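Local coordinates for Lmo0547 protein (Listeria monocytogenes, PDB 4R9N) that probably regulates transcription in response to a carbohydrate, as a SorC-family regulator represented here by its putative sugar-binding domain, at residues L17-I21 against T44-R48; K10-F15 against A250-L254; V152-N157 against Q226-L231. All blocks are in the same frame, centred on the assembly; numbering follows the deposited sequence.

Contact 1 (L17-I21 against T44-R48)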
loop_
_atom_site.group_PDB
_atom_site.type_symbol
_atom_site.label_atom_id
_atom_site.label_comp_id
_atom_site.label_asym_id
_atom_site.label_seq_id
_atom_site.Cartn_x
_atom_site.Cartn_y
_atom_site.Cartn_z
ATOM N N LEU A 17 8.026 -8.113 12.810
ATOM C CA LEU A 17 6.884 -8.483 11.993
ATOM C C LEU A 17 6.124 -9.715 12.449
ATOM O O LEU A 17 6.662 -10.669 13.015
ATOM C CB LEU A 17 7.301 -8.675 10.535
ATOM C CG LEU A 17 8.053 -7.450 9.955
ATOM C CD1 LEU A 17 8.841 -7.822 8.717
ATOM C CD2 LEU A 17 7.098 -6.302 9.677
ATOM N N GLU A 18 4.851 -9.729 12.112
ATOM C CA GLU A 18 4.037 -10.926 12.215
ATOM C C GLU A 18 4.549 -11.990 11.219
ATOM O O GLU A 18 4.680 -13.210 11.556
ATOM C CB GLU A 18 2.576 -10.528 11.959
ATOM C CG GLU A 18 1.557 -11.647 11.961
ATOM C CD GLU A 18 0.163 -11.159 11.559
ATOM O OE1 GLU A 18 -0.109 -9.937 11.642
ATOM O OE2 GLU A 18 -0.654 -11.993 11.120
ATOM N N GLU A 19 4.842 -11.573 10.000
ATOM C CA GLU A 19 5.340 -12.474 8.985
ATOM C C GLU A 19 6.107 -11.774 7.882
ATOM O O GLU A 19 5.761 -10.664 7.472
ATOM C CB GLU A 19 4.201 -13.295 8.352
ATOM C CG GLU A 19 4.738 -14.373 7.398
ATOM C CD GLU A 19 3.678 -15.224 6.714
ATOM O OE1 GLU A 19 2.468 -14.878 6.773
ATOM O OE2 GLU A 19 4.047 -16.290 6.113
ATOM N N ALA A 20 7.134 -12.427 7.374
ATOM C CA ALA A 20 7.851 -11.979 6.185
ATOM C C ALA A 20 7.799 -13.083 5.146
ATOM O O ALA A 20 8.109 -14.244 5.456
ATOM C CB ALA A 20 9.277 -11.541 6.534
ATOM N N ILE A 21 7.338 -12.754 3.942
ATOM C CA ILE A 21 7.329 -13.684 2.851
ATOM C C ILE A 21 8.396 -13.269 1.833
ATOM O O ILE A 21 8.350 -12.134 1.306
ATOM C CB ILE A 21 5.954 -13.660 2.181
ATOM C CG1 ILE A 21 4.885 -14.104 3.192
ATOM C CG2 ILE A 21 6.020 -14.530 0.934
ATOM C CD1 ILE A 21 3.502 -13.502 2.929
ATOM N N THR A 44 0.206 -16.526 -2.169
ATOM C CA THR A 44 0.287 -16.654 -0.753
ATOM C C THR A 44 -0.747 -15.861 0.005
ATOM O O THR A 44 -1.368 -16.380 0.972
ATOM C CB THR A 44 1.657 -16.278 -0.243
ATOM O OG1 THR A 44 2.594 -17.194 -0.800
ATOM C CG2 THR A 44 1.696 -16.393 1.281
ATOM N N LEU A 45 -1.001 -14.623 -0.436
ATOM C CA LEU A 45 -1.966 -13.802 0.253
ATOM C C LEU A 45 -3.420 -14.213 0.042
ATOM O O LEU A 45 -4.228 -13.967 0.943
ATOM C CB LEU A 45 -1.775 -12.326 -0.046
ATOM C CG LEU A 45 -0.403 -11.713 0.344
ATOM C CD1 LEU A 45 -0.371 -10.260 -0.120
ATOM C CD2 LEU A 45 -0.064 -11.753 1.835
ATOM N N SER A 46 -3.728 -14.910 -1.057
ATOM C CA SER A 46 -5.100 -15.417 -1.279
ATOM C C SER A 46 -5.489 -16.301 -0.106
ATOM O O SER A 46 -6.633 -16.277 0.363
ATOM C CB SER A 46 -5.224 -16.201 -2.604
ATOM O OG SER A 46 -4.354 -17.298 -2.560
ATOM N N LYS A 47 -4.524 -17.009 0.449
ATOM C CA LYS A 47 -4.791 -17.893 1.601
ATOM C C LYS A 47 -5.168 -17.172 2.922
ATOM O O LYS A 47 -6.010 -17.617 3.662
ATOM C CB LYS A 47 -3.583 -18.790 1.871
ATOM C CG LYS A 47 -3.585 -20.085 1.079
ATOM C CD LYS A 47 -2.850 -20.004 -0.208
ATOM C CE LYS A 47 -2.145 -21.344 -0.541
ATOM N NZ LYS A 47 -3.128 -22.309 -1.099
ATOM N N ARG A 48 -4.549 -16.037 3.169
ATOM C CA ARG A 48 -4.841 -15.197 4.279
ATOM C C ARG A 48 -6.180 -14.494 4.070
ATOM O O ARG A 48 -7.044 -14.378 5.012
ATOM C CB ARG A 48 -3.727 -14.165 4.366
ATOM C CG ARG A 48 -3.552 -13.486 5.654
ATOM C CD ARG A 48 -2.335 -12.586 5.589
ATOM N NE ARG A 48 -1.190 -13.137 6.285
ATOM C CZ ARG A 48 -0.999 -13.026 7.591
ATOM N NH1 ARG A 48 -1.921 -12.422 8.357
ATOM N NH2 ARG A 48 0.114 -13.523 8.126
HETATM O O HOH W 1 0.338 -14.618 4.733
#
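Glu18 and Glu19 both carry CG anti to the backbone N and run on as extended chains toward Arg48, whose own chain bends at chi3 (-104°), turning the guanidinium edge toward the two carboxylates. The contact belongs to a beta-alpha-beta crossover that passes over three intervening strands: strand 19-23, at the edge of the parallel sheet of a Rossmann-like fold, is followed by helix 30-49, which leads on to strand 54-57. Glu18 OE2 receives Arg48 NH1 at 3.1 Å, from above the carboxylate plane (42° out of it), and takes a second, weak bond from NH2. That same NH2 donates to Glu19 OE1 at 3.0 Å, almost straight (166°) and within the guanidinium plane. Arg48 NE is 2.6 Å from a water that it donates to, and the water donates to Glu19 OE1 in turn. All three nitrogens of Arg48 are thus used, which should hold the flat group against rotation. Arginine suits the site because one planar cation can serve two neighbouring acids near the surface, while its side chain also touches Val242 of the next strand. Deeper in, apolar groups take over, as befits the sheet-helix interior. Ile21 CD1 packs against Leu45 CD2 at 4.1 Å and meets the threonine methyl, Thr44 CG2, tip to tip at 3.8 Å.

Contact 2 (K10-F15 against A250-L254)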
loop_
_atom_site.group_PDB
_atom_site.type_symbol
_atom_site.label_atom_id
_atom_site.label_comp_id
_atom_site.label_asym_id
_atom_site.label_seq_id
_atom_site.Cartn_x
_atom_site.Cartn_y
_atom_site.Cartn_z
ATOM N N LYS A 10 14.973 -13.769 10.012
ATOM C CA LYS A 10 15.821 -12.636 10.317
ATOM C C LYS A 10 15.057 -11.335 10.216
ATOM O O LYS A 10 15.204 -10.480 11.034
ATOM C CB LYS A 10 17.037 -12.618 9.405
ATOM C CG LYS A 10 18.124 -13.549 9.914
ATOM C CD LYS A 10 19.160 -13.816 8.857
ATOM C CE LYS A 10 20.037 -14.999 9.252
ATOM N NZ LYS A 10 21.294 -14.935 8.479
ATOM N N LEU A 11 14.245 -11.197 9.178
ATOM C CA LEU A 11 13.422 -10.004 8.993
ATOM C C LEU A 11 12.359 -9.847 10.080
ATOM O O LEU A 11 12.098 -8.737 10.547
ATOM C CB LEU A 11 12.732 -10.052 7.628
ATOM C CG LEU A 11 13.634 -9.855 6.428
ATOM C CD1 LEU A 11 12.991 -10.396 5.180
ATOM C CD2 LEU A 11 13.956 -8.375 6.261
ATOM N N GLU A 12 11.754 -10.948 10.492
ATOM C CA GLU A 12 10.738 -10.888 11.525
ATOM C C GLU A 12 11.332 -10.405 12.848
ATOM O O GLU A 12 10.737 -9.552 13.535
ATOM C CB GLU A 12 10.035 -12.233 11.693
ATOM C CG GLU A 12 9.217 -12.604 10.462
ATOM C CD GLU A 12 8.936 -14.077 10.252
ATOM O OE1 GLU A 12 9.408 -14.888 11.074
ATOM O OE2 GLU A 12 8.254 -14.428 9.223
ATOM N N GLU A 13 12.519 -10.897 13.164
ATOM C CA GLU A 13 13.225 -10.534 14.389
ATOM C C GLU A 13 13.677 -9.079 14.322
ATOM O O GLU A 13 13.519 -8.319 15.257
ATOM C CB GLU A 13 14.437 -11.482 14.600
ATOM C CG GLU A 13 14.055 -12.948 14.771
ATOM C CD GLU A 13 15.180 -13.988 14.551
ATOM O OE1 GLU A 13 16.361 -13.654 14.266
ATOM O OE2 GLU A 13 14.864 -15.193 14.653
ATOM N N LYS A 14 14.276 -8.690 13.196
ATOM C CA LYS A 14 14.746 -7.343 13.062
ATOM C C LYS A 14 13.623 -6.315 13.244
ATOM O O LYS A 14 13.728 -5.382 14.051
ATOM C CB LYS A 14 15.500 -7.137 11.722
ATOM C CG LYS A 14 16.058 -5.742 11.488
ATOM C CD LYS A 14 17.040 -5.713 10.320
ATOM C CE LYS A 14 17.486 -4.330 9.949
ATOM N NZ LYS A 14 18.704 -3.938 10.640
ATOM N N PHE A 15 12.560 -6.462 12.473
ATOM C CA PHE A 15 11.520 -5.428 12.441
ATOM C C PHE A 15 10.324 -5.714 13.339
ATOM O O PHE A 15 9.425 -4.905 13.411
ATOM C CB PHE A 15 11.088 -5.219 11.014
ATOM C CG PHE A 15 12.195 -4.723 10.139
ATOM C CD1 PHE A 15 12.741 -3.503 10.367
ATOM C CD2 PHE A 15 12.686 -5.488 9.103
ATOM C CE1 PHE A 15 13.764 -3.025 9.590
ATOM C CE2 PHE A 15 13.727 -5.030 8.336
ATOM C CZ PHE A 15 14.252 -3.776 8.565
ATOM N N ALA A 250 15.453 -8.212 0.635
ATOM C CA ALA A 250 15.687 -8.644 2.013
ATOM C C ALA A 250 17.176 -8.503 2.429
ATOM O O ALA A 250 17.475 -8.033 3.538
ATOM C CB ALA A 250 15.196 -10.038 2.210
ATOM N N GLU A 251 18.090 -8.873 1.548
ATOM C CA GLU A 251 19.525 -8.818 1.868
ATOM C C GLU A 251 19.946 -7.392 2.121
ATOM O O GLU A 251 20.717 -7.100 3.042
ATOM C CB GLU A 251 20.359 -9.447 0.746
ATOM C CG GLU A 251 20.243 -10.973 0.714
ATOM C CD GLU A 251 20.590 -11.613 -0.633
ATOM O OE1 GLU A 251 21.029 -10.901 -1.568
ATOM O OE2 GLU A 251 20.424 -12.852 -0.770
ATOM N N TYR A 252 19.396 -6.510 1.307
ATOM C CA TYR A 252 19.736 -5.132 1.310
ATOM C C TYR A 252 19.187 -4.427 2.540
ATOM O O TYR A 252 19.792 -3.481 3.013
ATOM C CB TYR A 252 19.175 -4.498 0.024
ATOM C CG TYR A 252 19.708 -3.135 -0.287
ATOM C CD1 TYR A 252 21.065 -2.821 -0.097
ATOM C CD2 TYR A 252 18.874 -2.148 -0.799
ATOM C CE1 TYR A 252 21.558 -1.554 -0.386
ATOM C CE2 TYR A 252 19.355 -0.873 -1.087
ATOM C CZ TYR A 252 20.697 -0.583 -0.894
ATOM O OH TYR A 252 21.154 0.675 -1.194
ATOM N N ILE A 253 18.028 -4.840 3.042
ATOM C CA ILE A 253 17.490 -4.192 4.224
ATOM C C ILE A 253 17.869 -4.881 5.534
ATOM O O ILE A 253 17.612 -4.333 6.590
ATOM C CB ILE A 253 15.961 -3.963 4.160
ATOM C CG1 ILE A 253 15.163 -5.261 4.180
ATOM C CG2 ILE A 253 15.607 -3.139 2.933
ATOM C CD1 ILE A 253 13.659 -5.021 4.326
ATOM N N LEU A 254 18.480 -6.052 5.488
ATOM C CA LEU A 254 18.863 -6.719 6.738
ATOM C C LEU A 254 20.120 -6.083 7.311
ATOM O O LEU A 254 20.132 -5.656 8.473
ATOM C CB LEU A 254 19.053 -8.224 6.559
ATOM C CG LEU A 254 17.675 -8.868 6.717
ATOM C CD1 LEU A 254 17.659 -10.269 6.115
ATOM C CD2 LEU A 254 17.212 -8.879 8.181
ATOM O OXT LEU A 254 21.104 -5.963 6.594
#
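Leu11 carries the apolar part of the contact between helix 3-15 and the end of the chain, offering each methyl a different partner. Its CD1 rests on Ala250 CB at 3.7 Å, where a small side chain lets the leucine come close to the helix. CD2 turns to Leu254, the two leucines crossing at about a right angle where Leu11 CD2 and Leu254 CG meet at 3.8 Å. The same CD2 touches Ile253 CD1. In Ile253, CG1 stands between the backbone N and the carbonyl carbon; chi1 67° and an extended CD1 bring that methyl against both Leu11 CD2 and Phe15 CE2, the latter at 4.0 Å.

Both helices lie on the same side of the parallel sheet of this Rossmann-like fold. Leu11 also reaches Ala20 and Val22 on the edge strand 19-23, and Ala250 and Ile253 both touch Ile245 on the adjoining strand 242-246. Phe15 extends the apolar layer to Leu235 of helix 228-236.

Around the ring the packing mixes aliphatic and polar atoms. Lys14 CG sits over the centre of one face of Phe15, 3.8 Å above its plane, while Leu11 CD2 comes to the ring edge. The carbonyl of Ile253 also faces that edge, with its O 3.9 Å from Phe15 CZ.

Polar contact is concentrated in Lys14. Its stem slides past Leu254 in the opposite direction, CD lying 3.8 Å from Leu254 CD2, and the chain then bends at chi4 (92°) to bring the ammonium round to the chain terminus. Lysine fits this exposed position, pairing a long apolar stem with a charge that should be attracted to the C-terminal carboxylate. NZ donates to Leu254 O at 3.1 Å, tilted 24° from the carboxylate plane.

Contact 3 (V152-N157 against Q226-L231); sequences VSSPYN and QKKEAL
Val152 faces the first turn of helix 228-236 with both methyls. CG1, anti to the backbone N (chi1 -178°), lies 3.9 Å from Ala230 CB, and CG2 reaches Leu231 CD1 at 4.2 Å, the two side chains crossing at about a right angle. Small and branched residues suit this buried junction, where backbone and helix come close. The carbonyl of Val152 accepts a hydrogen bond from Lys227 NZ at 3.0 Å; NZ lies nearly in line with the C=O bond (162°), while CD and CE of the extended chain run close beside the oxygen. At Ser153 CB points away from the helix, leaving the backbone to make the contact: its O lies 3.6 Å from Ala230 CB.

The loop leaves the C-terminal end of strand 147-151, and helix 228-236 follows strand 217-221, its neighbour in the parallel sheet. Rossmann-like folds commonly place their ligand sites at the C-terminal ends of the parallel strands, and a sugar effector may bind near here, though no bound sugar marks a site.

Ser154 OG donates to a water that in turn donates to Glu229 OE1, bridging loop and helix; an acid in the first turn should be favourable at the positive end of the helix dipole. The same OG accepts a weak bond from Tyr156 N, the pattern of an ST turn. Pro155 CG sits over the centre of the Tyr156 ring, 3.6 Å above its plane, while the tyrosine hydroxyl is hydrogen-bonded to Val180 O. In one of two modelled conformers of Gln226, ND2 of the poorly ordered Asn157 is 2.9 Å from Gln226 OE1, a tentative approach with the amide planes steeply turned.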
loop_
_atom_site.group_PDB
_atom_site.type_symbol
_atom_site.label_atom_id
_atom_site.label_comp_id
_atom_site.label_asym_id
_atom_site.label_seq_id
_atom_site.Cartn_x
_atom_site.Cartn_y
_atom_site.Cartn_z
ATOM N N VAL A 152 4.652 0.608 -0.848
ATOM C CA VAL A 152 5.457 1.623 -0.196
ATOM C C VAL A 152 6.236 2.298 -1.332
ATOM O O VAL A 152 6.800 1.624 -2.204
ATOM C CB VAL A 152 6.453 1.062 0.844
ATOM C CG1 VAL A 152 7.232 2.208 1.507
ATOM C CG2 VAL A 152 5.744 0.237 1.873
ATOM N N SER A 153 6.250 3.618 -1.375
ATOM C CA SER A 153 6.961 4.267 -2.468
ATOM C C SER A 153 7.823 5.409 -1.975
ATOM O O SER A 153 7.808 5.757 -0.811
ATOM C CB SER A 153 5.956 4.743 -3.521
ATOM O OG SER A 153 6.685 5.206 -4.662
ATOM N N SER A 154 8.629 5.941 -2.881
ATOM C CA SER A 154 9.505 7.057 -2.579
ATOM C C SER A 154 9.087 8.065 -3.612
ATOM O O SER A 154 9.012 7.704 -4.778
ATOM C CB SER A 154 10.968 6.661 -2.769
ATOM O OG SER A 154 11.799 7.811 -2.798
ATOM N N PRO A 155 8.839 9.327 -3.210
ATOM C CA PRO A 155 8.439 10.311 -4.183
ATOM C C PRO A 155 9.568 10.799 -5.087
ATOM O O PRO A 155 9.300 11.624 -5.908
ATOM C CB PRO A 155 7.991 11.487 -3.319
ATOM C CG PRO A 155 8.874 11.415 -2.120
ATOM C CD PRO A 155 8.976 9.925 -1.869
ATOM N N TYR A 156 10.788 10.288 -4.939
ATOM C CA TYR A 156 11.965 10.874 -5.583
ATOM C C TYR A 156 12.446 10.036 -6.768
ATOM O O TYR A 156 11.918 8.968 -7.043
ATOM C CB TYR A 156 13.089 11.013 -4.560
ATOM C CG TYR A 156 12.702 11.792 -3.333
ATOM C CD1 TYR A 156 12.130 13.097 -3.446
ATOM C CD2 TYR A 156 12.824 11.231 -2.059
ATOM C CE1 TYR A 156 11.735 13.810 -2.308
ATOM C CE2 TYR A 156 12.441 11.953 -0.913
ATOM C CZ TYR A 156 11.903 13.257 -1.048
ATOM O OH TYR A 156 11.503 13.961 0.091
ATOM N N ASN A 157 13.453 10.532 -7.471
ATOM C CA ASN A 157 13.981 9.828 -8.668
ATOM C C ASN A 157 12.899 9.253 -9.607
ATOM O O ASN A 157 12.825 8.044 -9.827
ATOM C CB ASN A 157 15.046 8.741 -8.316
ATOM C CG ASN A 157 15.092 8.382 -6.835
ATOM O OD1 ASN A 157 15.856 8.980 -6.069
ATOM N ND2 ASN A 157 14.302 7.383 -6.431
ATOM N N GLN A 226 15.898 1.371 -4.576
ATOM C CA GLN A 226 15.619 2.791 -4.319
ATOM C C GLN A 226 14.562 2.982 -3.223
ATOM O O GLN A 226 14.439 4.059 -2.638
ATOM C CB GLN A 226 15.137 3.506 -5.605
ATOM C CG GLN A 226 16.240 3.821 -6.625
ATOM C CD GLN A 226 15.738 4.563 -7.868
ATOM O OE1 GLN A 226 14.561 4.914 -7.975
ATOM N NE2 GLN A 226 16.638 4.805 -8.814
ATOM N N LYS A 227 13.736 1.962 -2.962
ATOM C CA LYS A 227 12.730 2.102 -1.889
ATOM C C LYS A 227 13.193 1.661 -0.484
ATOM O O LYS A 227 12.416 1.689 0.455
ATOM C CB LYS A 227 11.483 1.345 -2.264
ATOM C CG LYS A 227 10.864 1.742 -3.580
ATOM C CD LYS A 227 9.601 0.923 -3.718
ATOM C CE LYS A 227 8.953 1.044 -5.091
ATOM N NZ LYS A 227 7.582 0.448 -4.903
ATOM N N LYS A 228 14.458 1.291 -0.325
ATOM C CA LYS A 228 14.968 0.857 0.970
ATOM C C LYS A 228 14.709 1.815 2.096
ATOM O O LYS A 228 14.179 1.433 3.150
ATOM C CB LYS A 228 16.483 0.561 0.890
ATOM C CG LYS A 228 17.158 0.274 2.229
ATOM C CD LYS A 228 18.608 -0.170 1.974
ATOM C CE LYS A 228 19.496 -0.096 3.183
ATOM N NZ LYS A 228 20.824 -0.763 2.876
ATOM N N GLU A 229 15.094 3.079 1.914
ATOM C CA GLU A 229 14.907 4.054 2.962
ATOM C C GLU A 229 13.434 4.186 3.367
ATOM O O GLU A 229 13.076 4.203 4.564
ATOM C CB GLU A 229 15.517 5.388 2.502
ATOM C CG GLU A 229 15.318 6.546 3.445
ATOM C CD GLU A 229 15.969 7.864 2.941
ATOM O OE1 GLU A 229 15.723 8.330 1.786
ATOM O OE2 GLU A 229 16.697 8.449 3.733
ATOM N N ALA A 230 12.563 4.273 2.376
ATOM C CA ALA A 230 11.122 4.369 2.631
ATOM C C ALA A 230 10.607 3.153 3.385
ATOM O O ALA A 230 9.864 3.254 4.327
ATOM C CB ALA A 230 10.387 4.478 1.313
ATOM N N LEU A 231 10.987 1.987 2.917
ATOM C CA LEU A 231 10.534 0.735 3.557
ATOM C C LEU A 231 11.025 0.550 4.973
ATOM O O LEU A 231 10.271 0.176 5.940
ATOM C CB LEU A 231 10.963 -0.411 2.664
ATOM C CG LEU A 231 10.563 -1.793 3.105
ATOM C CD1 LEU A 231 9.063 -1.870 3.288
ATOM C CD2 LEU A 231 11.015 -2.754 2.025
HETATM O O HOH W 2 13.222 7.882 -0.014
#

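In the fold
Contacts 1 and 2 use opposite faces of the edge strand 19-23: Ile21 looks toward helix 30-49, whereas Ala20 meets Leu11 of helix 3-15. Their centres are 15 Å apart, and they touch directly, Glu12 OE2 lying 2.9 Å from Ala20 N in a probable hydrogen bond. Contact 3 joins contact 2 through neighbouring helices, with Lys228 NZ 2.9 Å from Tyr252 O in a probable hydrogen bond and a cation-pi interaction between the same two residues; these centres are about 17 Å apart. Contacts 1 and 3 do not touch, their nearest atoms being about 8 Å apart. Along the chain, contact 2 brings the two ends together and encloses both others. Contact 3 lies nearest the centre of the chain, about 12 Å from it.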